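PDB 1L3A: single-stranded DNA-binding protein WHY1, chloroplastic from Solanum tuberosum, which binds single-stranded DNA as a homotetramer and activates transcription of the pathogenesis-related gene PR-10a through its elicitor response element. Local coordinates for residues S115-H120 against R133-V138; V76-A81 against F97-T102; F148-V153 against D161-I166; K48-V53 against Y89-K94. All coordinates share one frame; numbering follows the deposited sequence.

Interaction 1 of 4, residues S115-H120 against R133-V138; sequences SCEFFH and RKVLKV
Cys-116, Phe-118 and His-120 pair with Val-138, Leu-136 and Lys-134 through six backbone hydrogen bonds, as strands 116-120 and 132-140 run antiparallel with their short segments at 168°. The bonds tighten toward His-120, whose N lies 2.7 Å from Lys-134 O, whereas Cys-116 N to Val-138 O measures 3.2 Å. On the face that carries these hydrogen-bonded pairs, the Phe-118 ring and the Leu-136 side chain lie alongside each other and point the same way; Leu-136 CD2 meets the ring at its edge, 3.7 Å from Phe-118 CD1. Cys-116 SG rests on Val-138 CB at 3.9 Å. Beyond this layer Phe-118 packs on Phe-97 and on Ile-107 of helix 101-108, and the ring of His-120 stacks with that of Phe-97. Lys-134 bends away from its partner strand, and its NZ is hydrogen-bonded to Val-96 O.

The other face is mixed. Phe-119 CG stands anti to the backbone N (chi1 166°), which carries the ring across to Arg-133. Its CE1 lies over one face of the guanidinium, 3.6 Å from Arg-133 NE, with the two planes 80° apart, so the ring presents its edge to the flat cation. Glu-117 and Lys-137 extend side by side, and a long salt bridge of 3.9 Å joins Glu-117 OE2 to Lys-137 NZ. Arg-133 to Lys-137 belong to a predicted nuclear localization signal. The inward face thus packs Phe-118, Leu-136 and Val-138 together with His-120 and Lys-134, the buried ammonium satisfied by Val-96, whereas the long Glu-117/Lys-137 pair probably contributes little.

Interaction 2 of 4, residues V76-A81 against F97-T102; sequences VMLQFA and FSLSVT
Met-77 meets Ser-98 because its chain leaves anti to the backbone N (chi1 -160°) and then bends at both following torsions, folding SD and CE back over the neighbouring strand. Met-77 SD comes within 3.6 Å of Ser-98 CB, and the methyl lies equally close to that carbon. Leu-78 and Leu-99, on the other face, both hold CG anti to the carbonyl carbon (chi1 near -60°); their branches approach at a slant, Leu-78 CD1 reaching 3.8 Å from Leu-99 CD1. Leu-78 CB also sits 3.4 Å from Phe-97 O. The two strands form an antiparallel hairpin within one of the two four-stranded sheets of the Whirly fold. Val-76 and Leu-78 are hydrogen-bonded pairs with Leu-99 and Phe-97, four bonds in all, and Leu-99 N to Val-76 O is the shortest at 2.7 Å. Met-77 and Ser-98 form the non-hydrogen-bonded pair between them. Past Leu-99 the chain leaves the sheet: Ser-100 takes the N-cap position of helix 101-108, its side chain capping a backbone N there. Leu-78 and Phe-97 face inward onto Leu-136 of the second sheet, while Thr-102 OG1 is hydrogen-bonded to Tyr-42 OH of a neighbouring subunit.

Interaction 3 of 4, residues F148-V153 against D161-I166; sequences FFNLSV and DENIYI
Tyr-165 places its CE1 atom over one face of the Phe-148 ring, toward the rim, with Tyr-165 CE1 3.3 Å from Phe-148 CG. The planes are inclined at 35° and the centroids are 4.7 Å apart, an oblique aromatic pair. Two different first torsions bring the rings together: Phe-148 CG is set between its backbone N and carbonyl carbon (chi1 65°), while Tyr-165 CG is anti to its backbone N, and the two side chains cross at about a right angle. The phenol oxygen lies off the rim beside the root of the ring, Tyr-165 OH 3.3 Å from Phe-148 CD2.

Next along the same face, Asn-150 and Asn-163 also cross nearly perpendicularly, their amide planes 47° apart. The exchange between them is imperfect: Asn-163 ND2 to Asn-150 OD1 is a weak, bent bond at 2.9 Å, and Asn-150 ND2 to Asn-163 OD1 is weak at 3.5 Å. Asn-163 OD1 receives a second donor, Ser-152 OG, at a very short 2.5 Å and almost in line with the carbonyl bond. Asn-150 OD1 also lies at the edge of the Tyr-165 ring, so the polar cluster abuts the aromatic one.

Strands 146-155 and 161-169 form a beta hairpin at the edge of the second sheet, in which Phe-149, Leu-151 and Val-153 are hydrogen-bonded pairs with Ile-166, Ile-164 and Glu-162. Strand 161-169 is outermost in this sheet within the chain, and strand 146-155 bonds on to strand 132-140. The inward side chains Phe-149, Leu-151 and Ile-164 pack on Phe-80 of strand 68-85, and Leu-151 also meets Phe-97 of strand 88-99.

Interaction 4 of 4, residues K48-V53 against Y89-K94; sequences KAALTV and YDWSRK
Ala-49 opens the contact with Tyr-89 through its main chain, as its methyl points away: Ala-49 C lies 3.5 Å from Tyr-89 CE2. Turned the other way, this methyl packs on Ile-164 of the second sheet. Ala-50 comes next and points toward the aromatic residues. Its CB sits over the centre of the Tyr-89 ring, 3.5 Å from the centroid and only 11° off the ring normal, a well-centred CH-pi contact. The small methyl lets the ring lie close to the strand. The same CB is 4.1 Å from Trp-91 CZ2 and so touches both aromatic groups. Leu-51 turns from them to Ile-166, and Thr-52 again points toward Trp-91. Their side chains meet tip to tip, Thr-52 CG2 approaching Trp-91 CH2 to 3.5 Å.

No hydrogen bond links residues 48-53 to residues 89-94; strand 68-85 runs between them in the sheet, and the large rings span it, Trp-91 also resting on Ala-81. The polar end of Tyr-89 is held elsewhere, with OH hydrogen-bonded to Lys-46 O, which ties the ring to the start of the turn into strand 49-62. Residues 90-93 make a turn, with Arg-93 NE in a salt bridge of 2.7 Å to Asp-90 OD2, using the carboxylate's anti lone pair.

Lys-46 to Leu-51 are required for binding single-stranded DNA. Aromatic side chains laid across a sheet beside such a segment are consistent with the nucleic-acid-binding surface of a Whirly protein, although neither ring is established here as a DNA contact.

Along the chain, interactions 4 and 2 interleave, and interactions 1 and 3 follow in series. The first two belong to the sheet of strands 38-45, 49-62, 68-85 and 88-99, sharing strand 88-99; the other two belong to the sheet of strands 116-120, 132-140, 146-155 and 161-169, where backbone bonds join strands 132-140 and 146-155. Centres lie about 9 Å apart for interactions 1 and 3 and about 18 Å for interactions 1 and 4, which do not touch. Phe-80 and Phe-97 of interaction 2 pack against Leu-151 of interaction 3, joining the sheets through a common apolar interior, while Ala-49, within the segment required for DNA binding, packs on Ile-164 and Ile-166 of interaction 3.

Interaction 1 of 4, residues S115-H120 against R133-V138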
# COMPACT_ATOMS: atom_id res chain seq x y z
N SER C 115 -18.57 -11.65 7.68
CA SER C 115 -19.57 -11.40 6.65
C SER C 115 -19.98 -9.93 6.69
O SER C 115 -19.64 -9.21 7.62
CB SER C 115 -20.81 -12.26 6.91
OG SER C 115 -20.49 -13.64 6.91
N CYS C 116 -20.69 -9.49 5.66
CA CYS C 116 -21.19 -8.12 5.60
C CYS C 116 -22.34 -8.11 4.61
O CYS C 116 -22.41 -8.95 3.73
CB CYS C 116 -20.08 -7.14 5.17
SG CYS C 116 -19.30 -7.43 3.56
N GLU C 117 -23.27 -7.18 4.80
CA GLU C 117 -24.44 -7.06 3.94
C GLU C 117 -24.60 -5.61 3.48
O GLU C 117 -24.34 -4.69 4.25
CB GLU C 117 -25.70 -7.49 4.69
CG GLU C 117 -26.94 -7.64 3.80
CD GLU C 117 -28.24 -7.81 4.59
OE1 GLU C 117 -28.71 -6.82 5.20
OE2 GLU C 117 -28.79 -8.93 4.60
N PHE C 118 -25.02 -5.43 2.24
CA PHE C 118 -25.22 -4.09 1.68
C PHE C 118 -26.61 -3.96 1.09
O PHE C 118 -27.03 -4.78 0.27
CB PHE C 118 -24.19 -3.81 0.58
CG PHE C 118 -22.76 -3.89 1.04
CD1 PHE C 118 -21.84 -4.70 0.36
CD2 PHE C 118 -22.32 -3.14 2.12
CE1 PHE C 118 -20.50 -4.74 0.76
CE2 PHE C 118 -20.98 -3.18 2.53
CZ PHE C 118 -20.07 -3.98 1.85
N PHE C 119 -27.31 -2.89 1.47
CA PHE C 119 -28.67 -2.65 1.01
C PHE C 119 -28.78 -1.35 0.20
O PHE C 119 -28.46 -0.28 0.71
CB PHE C 119 -29.59 -2.58 2.22
CG PHE C 119 -30.95 -2.02 1.93
CD1 PHE C 119 -31.95 -2.82 1.39
CD2 PHE C 119 -31.24 -0.69 2.22
CE1 PHE C 119 -33.23 -2.31 1.14
CE2 PHE C 119 -32.51 -0.16 1.97
CZ PHE C 119 -33.51 -0.97 1.43
N HIS C 120 -29.23 -1.44 -1.04
CA HIS C 120 -29.37 -0.25 -1.86
C HIS C 120 -30.81 -0.08 -2.33
O HIS C 120 -31.47 -1.05 -2.70
CB HIS C 120 -28.42 -0.30 -3.07
CG HIS C 120 -26.99 0.01 -2.72
ND1 HIS C 120 -25.98 -0.02 -3.66
CD2 HIS C 120 -26.42 0.38 -1.56
CE1 HIS C 120 -24.84 0.32 -3.08
NE2 HIS C 120 -25.08 0.57 -1.80
N ARG C 133 -35.39 -2.84 -4.55
CA ARG C 133 -34.20 -2.92 -3.70
C ARG C 133 -33.12 -3.89 -4.18
O ARG C 133 -33.38 -4.85 -4.90
CB ARG C 133 -34.60 -3.33 -2.29
CG ARG C 133 -35.30 -4.66 -2.26
CD ARG C 133 -35.45 -5.17 -0.84
NE ARG C 133 -36.10 -4.17 -0.01
CZ ARG C 133 -36.32 -4.32 1.29
NH1 ARG C 133 -35.94 -5.43 1.91
NH2 ARG C 133 -36.93 -3.36 1.98
N LYS C 134 -31.89 -3.62 -3.74
CA LYS C 134 -30.75 -4.46 -4.09
C LYS C 134 -30.03 -4.81 -2.79
O LYS C 134 -29.76 -3.94 -1.97
CB LYS C 134 -29.76 -3.70 -4.98
CG LYS C 134 -30.36 -3.13 -6.24
CD LYS C 134 -30.64 -4.21 -7.26
CE LYS C 134 -29.51 -4.33 -8.26
NZ LYS C 134 -29.33 -3.11 -9.10
N VAL C 135 -29.74 -6.09 -2.61
CA VAL C 135 -29.03 -6.52 -1.42
C VAL C 135 -27.84 -7.41 -1.81
O VAL C 135 -28.01 -8.44 -2.47
CB VAL C 135 -29.93 -7.33 -0.45
CG1 VAL C 135 -29.13 -7.68 0.80
CG2 VAL C 135 -31.18 -6.54 -0.08
N LEU C 136 -26.65 -6.98 -1.40
CA LEU C 136 -25.42 -7.74 -1.66
C LEU C 136 -24.89 -8.34 -0.37
O LEU C 136 -24.61 -7.62 0.60
CB LEU C 136 -24.33 -6.84 -2.27
CG LEU C 136 -22.97 -7.55 -2.45
CD1 LEU C 136 -23.11 -8.67 -3.48
CD2 LEU C 136 -21.89 -6.55 -2.89
N LYS C 137 -24.74 -9.66 -0.35
CA LYS C 137 -24.20 -10.35 0.82
C LYS C 137 -22.85 -10.96 0.47
O LYS C 137 -22.66 -11.45 -0.64
CB LYS C 137 -25.13 -11.48 1.29
CG LYS C 137 -26.46 -11.04 1.89
CD LYS C 137 -27.25 -12.27 2.34
CE LYS C 137 -28.65 -11.91 2.81
NZ LYS C 137 -29.54 -11.48 1.68
N VAL C 138 -21.93 -10.92 1.42
CA VAL C 138 -20.61 -11.50 1.23
C VAL C 138 -20.36 -12.34 2.48
O VAL C 138 -20.24 -11.81 3.57
CB VAL C 138 -19.55 -10.41 1.05
CG1 VAL C 138 -18.18 -11.02 0.84
CG2 VAL C 138 -19.90 -9.55 -0.16

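Interaction 2 of 4, residues V76-A81 against F97-T102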
# COMPACT_ATOMS: atom_id res chain seq x y z
N VAL C 76 -16.71 1.70 -7.05
CA VAL C 76 -16.44 0.50 -7.81
C VAL C 76 -17.80 -0.11 -8.20
O VAL C 76 -18.68 -0.26 -7.36
CB VAL C 76 -15.63 -0.52 -6.97
CG1 VAL C 76 -15.70 -1.90 -7.62
CG2 VAL C 76 -14.17 -0.06 -6.86
N MET C 77 -17.95 -0.43 -9.47
CA MET C 77 -19.17 -1.02 -10.00
C MET C 77 -18.98 -2.52 -10.18
O MET C 77 -18.01 -2.96 -10.79
CB MET C 77 -19.50 -0.39 -11.36
CG MET C 77 -20.96 -0.56 -11.78
SD MET C 77 -22.03 0.31 -10.61
CE MET C 77 -21.11 1.89 -10.50
N LEU C 78 -19.91 -3.29 -9.63
CA LEU C 78 -19.89 -4.75 -9.74
C LEU C 78 -21.00 -5.12 -10.72
O LEU C 78 -22.09 -4.56 -10.66
CB LEU C 78 -20.19 -5.41 -8.38
CG LEU C 78 -19.24 -5.12 -7.22
CD1 LEU C 78 -19.71 -5.85 -5.95
CD2 LEU C 78 -17.85 -5.58 -7.59
N GLN C 79 -20.72 -6.04 -11.63
CA GLN C 79 -21.72 -6.48 -12.60
C GLN C 79 -21.77 -7.99 -12.53
O GLN C 79 -20.74 -8.66 -12.67
CB GLN C 79 -21.36 -6.02 -14.02
CG GLN C 79 -21.51 -4.52 -14.24
CD GLN C 79 -21.20 -4.09 -15.66
OE1 GLN C 79 -21.90 -4.52 -16.60
NE2 GLN C 79 -20.23 -3.31 -15.83
N PHE C 80 -22.96 -8.52 -12.28
CA PHE C 80 -23.17 -9.96 -12.20
C PHE C 80 -23.93 -10.44 -13.43
O PHE C 80 -24.89 -9.81 -13.86
CB PHE C 80 -23.98 -10.32 -10.95
CG PHE C 80 -23.31 -9.99 -9.65
CD1 PHE C 80 -23.23 -8.67 -9.19
CD2 PHE C 80 -22.84 -11.01 -8.83
CE1 PHE C 80 -22.70 -8.38 -7.92
CE2 PHE C 80 -22.30 -10.72 -7.55
CZ PHE C 80 -22.23 -9.41 -7.11
N ALA C 81 -23.52 -11.58 -13.98
CA ALA C 81 -24.20 -12.13 -15.15
C ALA C 81 -24.36 -13.64 -14.99
O ALA C 81 -23.41 -14.34 -14.65
CB ALA C 81 -23.39 -11.83 -16.43
N PHE C 97 -24.32 -3.50 -9.18
CA PHE C 97 -24.31 -3.04 -7.79
C PHE C 97 -23.08 -2.16 -7.54
O PHE C 97 -21.94 -2.60 -7.68
CB PHE C 97 -24.28 -4.23 -6.82
CG PHE C 97 -24.67 -3.86 -5.42
CD1 PHE C 97 -26.01 -3.94 -5.02
CD2 PHE C 97 -23.72 -3.43 -4.50
CE1 PHE C 97 -26.40 -3.59 -3.71
CE2 PHE C 97 -24.08 -3.08 -3.19
CZ PHE C 97 -25.43 -3.16 -2.79
N SER C 98 -23.31 -0.92 -7.14
CA SER C 98 -22.19 -0.01 -6.92
C SER C 98 -21.70 -0.03 -5.48
O SER C 98 -22.50 -0.07 -4.56
CB SER C 98 -22.60 1.41 -7.28
OG SER C 98 -23.47 1.90 -6.28
N LEU C 99 -20.39 -0.00 -5.30
CA LEU C 99 -19.82 0.01 -3.96
C LEU C 99 -19.17 1.37 -3.73
O LEU C 99 -18.35 1.81 -4.53
CB LEU C 99 -18.74 -1.06 -3.81
CG LEU C 99 -19.03 -2.55 -4.00
CD1 LEU C 99 -17.70 -3.29 -3.92
CD2 LEU C 99 -20.00 -3.08 -2.94
N SER C 100 -19.56 2.03 -2.64
CA SER C 100 -19.00 3.32 -2.27
C SER C 100 -17.69 3.01 -1.59
O SER C 100 -17.41 1.85 -1.26
CB SER C 100 -19.90 4.02 -1.25
OG SER C 100 -19.94 3.26 -0.04
N VAL C 101 -16.90 4.04 -1.34
CA VAL C 101 -15.61 3.84 -0.69
C VAL C 101 -15.77 3.17 0.68
O VAL C 101 -14.93 2.37 1.07
CB VAL C 101 -14.87 5.18 -0.50
CG1 VAL C 101 -14.59 5.80 -1.85
CG2 VAL C 101 -15.70 6.10 0.37
N THR C 102 -16.83 3.51 1.41
CA THR C 102 -17.05 2.93 2.73
C THR C 102 -17.36 1.44 2.63
O THR C 102 -16.91 0.64 3.45
CB THR C 102 -18.20 3.65 3.48
OG1 THR C 102 -17.82 5.01 3.73
CG2 THR C 102 -18.47 2.98 4.81

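Interaction 3 of 4, residues F148-V153 against D161-I166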
# COMPACT_ATOMS: atom_id res chain seq x y z
N PHE C 148 -18.58 -16.01 -0.75
CA PHE C 148 -19.43 -15.98 -1.92
C PHE C 148 -20.02 -14.58 -1.98
O PHE C 148 -20.10 -13.90 -0.96
CB PHE C 148 -20.51 -17.07 -1.87
CG PHE C 148 -21.52 -16.90 -0.77
CD1 PHE C 148 -22.48 -15.90 -0.82
CD2 PHE C 148 -21.55 -17.81 0.30
CE1 PHE C 148 -23.49 -15.80 0.16
CE2 PHE C 148 -22.55 -17.73 1.29
CZ PHE C 148 -23.52 -16.72 1.22
N PHE C 149 -20.40 -14.15 -3.17
CA PHE C 149 -21.01 -12.84 -3.33
C PHE C 149 -22.42 -13.16 -3.84
O PHE C 149 -22.58 -13.76 -4.89
CB PHE C 149 -20.26 -12.01 -4.38
CG PHE C 149 -19.02 -11.33 -3.86
CD1 PHE C 149 -18.03 -12.04 -3.18
CD2 PHE C 149 -18.83 -9.96 -4.07
CE1 PHE C 149 -16.86 -11.40 -2.72
CE2 PHE C 149 -17.67 -9.31 -3.62
CZ PHE C 149 -16.68 -10.04 -2.94
N ASN C 150 -23.43 -12.77 -3.08
CA ASN C 150 -24.79 -13.03 -3.51
C ASN C 150 -25.58 -11.74 -3.72
O ASN C 150 -25.73 -10.95 -2.79
CB ASN C 150 -25.51 -13.89 -2.48
CG ASN C 150 -26.91 -14.28 -2.92
OD1 ASN C 150 -27.09 -15.16 -3.76
ND2 ASN C 150 -27.92 -13.61 -2.37
N LEU C 151 -26.07 -11.53 -4.94
CA LEU C 151 -26.84 -10.34 -5.24
C LEU C 151 -28.32 -10.63 -5.39
O LEU C 151 -28.71 -11.47 -6.20
CB LEU C 151 -26.35 -9.67 -6.54
CG LEU C 151 -27.11 -8.39 -6.95
CD1 LEU C 151 -27.09 -7.38 -5.79
CD2 LEU C 151 -26.48 -7.79 -8.19
N SER C 152 -29.14 -9.94 -4.61
CA SER C 152 -30.59 -10.09 -4.65
C SER C 152 -31.22 -8.82 -5.21
O SER C 152 -30.91 -7.72 -4.76
CB SER C 152 -31.16 -10.34 -3.25
OG SER C 152 -31.29 -11.73 -2.99
N VAL C 153 -32.09 -8.98 -6.19
CA VAL C 153 -32.77 -7.84 -6.79
C VAL C 153 -34.27 -8.10 -6.74
O VAL C 153 -34.75 -9.11 -7.24
CB VAL C 153 -32.34 -7.63 -8.26
CG1 VAL C 153 -33.00 -6.38 -8.83
CG2 VAL C 153 -30.82 -7.51 -8.33
N ASP C 161 -37.78 -11.11 -9.28
CA ASP C 161 -37.06 -11.42 -8.06
C ASP C 161 -35.84 -12.26 -8.45
O ASP C 161 -35.88 -13.49 -8.41
CB ASP C 161 -37.95 -12.20 -7.08
CG ASP C 161 -37.25 -12.50 -5.77
OD1 ASP C 161 -36.75 -11.55 -5.13
OD2 ASP C 161 -37.20 -13.68 -5.38
N GLU C 162 -34.78 -11.57 -8.83
CA GLU C 162 -33.54 -12.22 -9.25
C GLU C 162 -32.55 -12.46 -8.13
O GLU C 162 -32.49 -11.73 -7.14
CB GLU C 162 -32.85 -11.41 -10.34
CG GLU C 162 -33.55 -11.43 -11.70
CD GLU C 162 -32.81 -10.59 -12.73
OE1 GLU C 162 -31.60 -10.82 -12.95
OE2 GLU C 162 -33.45 -9.70 -13.34
N ASN C 163 -31.75 -13.50 -8.30
CA ASN C 163 -30.73 -13.84 -7.34
C ASN C 163 -29.55 -14.39 -8.13
O ASN C 163 -29.73 -15.24 -9.00
CB ASN C 163 -31.26 -14.90 -6.37
CG ASN C 163 -30.61 -14.81 -5.00
OD1 ASN C 163 -30.86 -13.88 -4.23
ND2 ASN C 163 -29.75 -15.78 -4.69
N ILE C 164 -28.35 -13.87 -7.87
CA ILE C 164 -27.15 -14.34 -8.55
C ILE C 164 -26.09 -14.61 -7.49
O ILE C 164 -25.76 -13.74 -6.69
CB ILE C 164 -26.62 -13.32 -9.59
CG1 ILE C 164 -27.73 -12.95 -10.58
CG2 ILE C 164 -25.47 -13.92 -10.38
CD1 ILE C 164 -27.30 -11.95 -11.64
N TYR C 165 -25.56 -15.83 -7.51
CA TYR C 165 -24.57 -16.31 -6.56
C TYR C 165 -23.24 -16.61 -7.27
O TYR C 165 -23.23 -17.10 -8.39
CB TYR C 165 -25.13 -17.60 -5.94
CG TYR C 165 -24.28 -18.25 -4.88
CD1 TYR C 165 -24.49 -17.97 -3.53
CD2 TYR C 165 -23.30 -19.18 -5.21
CE1 TYR C 165 -23.74 -18.60 -2.54
CE2 TYR C 165 -22.54 -19.81 -4.23
CZ TYR C 165 -22.77 -19.52 -2.90
OH TYR C 165 -22.02 -20.15 -1.92
N ILE C 166 -22.12 -16.32 -6.61
CA ILE C 166 -20.82 -16.62 -7.20
C ILE C 166 -19.75 -16.80 -6.12
O ILE C 166 -19.57 -15.94 -5.25
CB ILE C 166 -20.38 -15.52 -8.23
CG1 ILE C 166 -19.23 -16.05 -9.09
CG2 ILE C 166 -19.91 -14.25 -7.52
CD1 ILE C 166 -18.80 -15.12 -10.19

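Interaction 4 of 4, residues K48-V53 against Y89-K94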
# COMPACT_ATOMS: atom_id res chain seq x y z
N LYS C 48 -21.95 -21.04 -12.44
CA LYS C 48 -23.28 -20.45 -12.64
C LYS C 48 -23.31 -18.97 -12.99
O LYS C 48 -24.33 -18.48 -13.49
CB LYS C 48 -24.13 -20.64 -11.40
CG LYS C 48 -24.45 -22.08 -11.08
CD LYS C 48 -25.62 -22.16 -10.12
CE LYS C 48 -25.85 -23.58 -9.65
NZ LYS C 48 -25.93 -24.49 -10.82
N ALA C 49 -22.23 -18.25 -12.74
CA ALA C 49 -22.23 -16.82 -13.01
C ALA C 49 -20.85 -16.22 -13.16
O ALA C 49 -19.84 -16.86 -12.86
CB ALA C 49 -22.99 -16.10 -11.90
N ALA C 50 -20.81 -14.98 -13.64
CA ALA C 50 -19.57 -14.25 -13.83
C ALA C 50 -19.67 -12.90 -13.09
O ALA C 50 -20.76 -12.37 -12.89
CB ALA C 50 -19.33 -14.01 -15.31
N LEU C 51 -18.52 -12.36 -12.69
CA LEU C 51 -18.47 -11.09 -11.97
C LEU C 51 -17.34 -10.19 -12.47
O LEU C 51 -16.18 -10.60 -12.47
CB LEU C 51 -18.27 -11.33 -10.48
CG LEU C 51 -18.04 -10.10 -9.59
CD1 LEU C 51 -19.32 -9.24 -9.53
CD2 LEU C 51 -17.65 -10.56 -8.20
N THR C 52 -17.67 -8.98 -12.91
CA THR C 52 -16.68 -8.02 -13.37
C THR C 52 -16.62 -6.85 -12.38
O THR C 52 -17.66 -6.37 -11.90
CB THR C 52 -17.04 -7.46 -14.74
OG1 THR C 52 -18.32 -6.82 -14.65
CG2 THR C 52 -17.07 -8.56 -15.78
N VAL C 53 -15.42 -6.39 -12.07
CA VAL C 53 -15.24 -5.30 -11.11
C VAL C 53 -14.54 -4.15 -11.82
O VAL C 53 -13.49 -4.34 -12.43
CB VAL C 53 -14.41 -5.80 -9.91
CG1 VAL C 53 -14.35 -4.76 -8.81
CG2 VAL C 53 -15.03 -7.08 -9.38
N TYR C 89 -21.73 -16.28 -20.64
CA TYR C 89 -22.64 -15.58 -19.76
C TYR C 89 -23.54 -14.61 -20.50
O TYR C 89 -23.14 -14.01 -21.50
CB TYR C 89 -21.82 -14.86 -18.69
CG TYR C 89 -20.84 -15.78 -18.03
CD1 TYR C 89 -19.55 -15.97 -18.54
CD2 TYR C 89 -21.21 -16.55 -16.93
CE1 TYR C 89 -18.68 -16.91 -17.97
CE2 TYR C 89 -20.35 -17.48 -16.36
CZ TYR C 89 -19.09 -17.66 -16.88
OH TYR C 89 -18.27 -18.60 -16.31
N ASP C 90 -24.77 -14.46 -20.01
CA ASP C 90 -25.74 -13.58 -20.64
C ASP C 90 -25.75 -12.17 -20.02
O ASP C 90 -26.49 -11.90 -19.07
CB ASP C 90 -27.14 -14.20 -20.55
CG ASP C 90 -28.19 -13.36 -21.25
OD1 ASP C 90 -27.85 -12.71 -22.27
OD2 ASP C 90 -29.36 -13.37 -20.81
N TRP C 91 -24.94 -11.28 -20.59
CA TRP C 91 -24.84 -9.92 -20.08
C TRP C 91 -26.08 -9.07 -20.30
O TRP C 91 -26.16 -7.94 -19.82
CB TRP C 91 -23.61 -9.24 -20.68
CG TRP C 91 -22.34 -9.89 -20.20
CD1 TRP C 91 -21.57 -10.79 -20.87
CD2 TRP C 91 -21.75 -9.75 -18.90
NE1 TRP C 91 -20.54 -11.23 -20.07
CE2 TRP C 91 -20.63 -10.61 -18.86
CE3 TRP C 91 -22.06 -8.99 -17.76
CZ2 TRP C 91 -19.82 -10.73 -17.72
CZ3 TRP C 91 -21.25 -9.11 -16.63
CH2 TRP C 91 -20.15 -9.97 -16.62
N SER C 92 -27.06 -9.62 -21.02
CA SER C 92 -28.31 -8.90 -21.27
C SER C 92 -29.15 -9.01 -20.00
O SER C 92 -30.05 -8.20 -19.77
CB SER C 92 -29.06 -9.52 -22.45
OG SER C 92 -28.24 -9.51 -23.61
N ARG C 93 -28.87 -10.02 -19.20
CA ARG C 93 -29.59 -10.22 -17.94
C ARG C 93 -28.66 -9.91 -16.77
O ARG C 93 -28.81 -10.46 -15.68
CB ARG C 93 -30.08 -11.66 -17.82
CG ARG C 93 -31.43 -11.95 -18.46
CD ARG C 93 -31.84 -13.39 -18.18
NE ARG C 93 -30.94 -14.33 -18.85
CZ ARG C 93 -30.58 -15.51 -18.34
NH1 ARG C 93 -31.04 -15.90 -17.16
NH2 ARG C 93 -29.76 -16.29 -19.03
N LYS C 94 -27.69 -9.02 -16.99
CA LYS C 94 -26.74 -8.66 -15.95
C LYS C 94 -27.36 -7.77 -14.90
O LYS C 94 -28.26 -6.98 -15.19
CB LYS C 94 -25.53 -7.93 -16.55
CG LYS C 94 -25.82 -6.51 -17.02
CD LYS C 94 -24.58 -5.86 -17.60
CE LYS C 94 -24.87 -4.45 -18.12
NZ LYS C 94 -23.68 -3.84 -18.80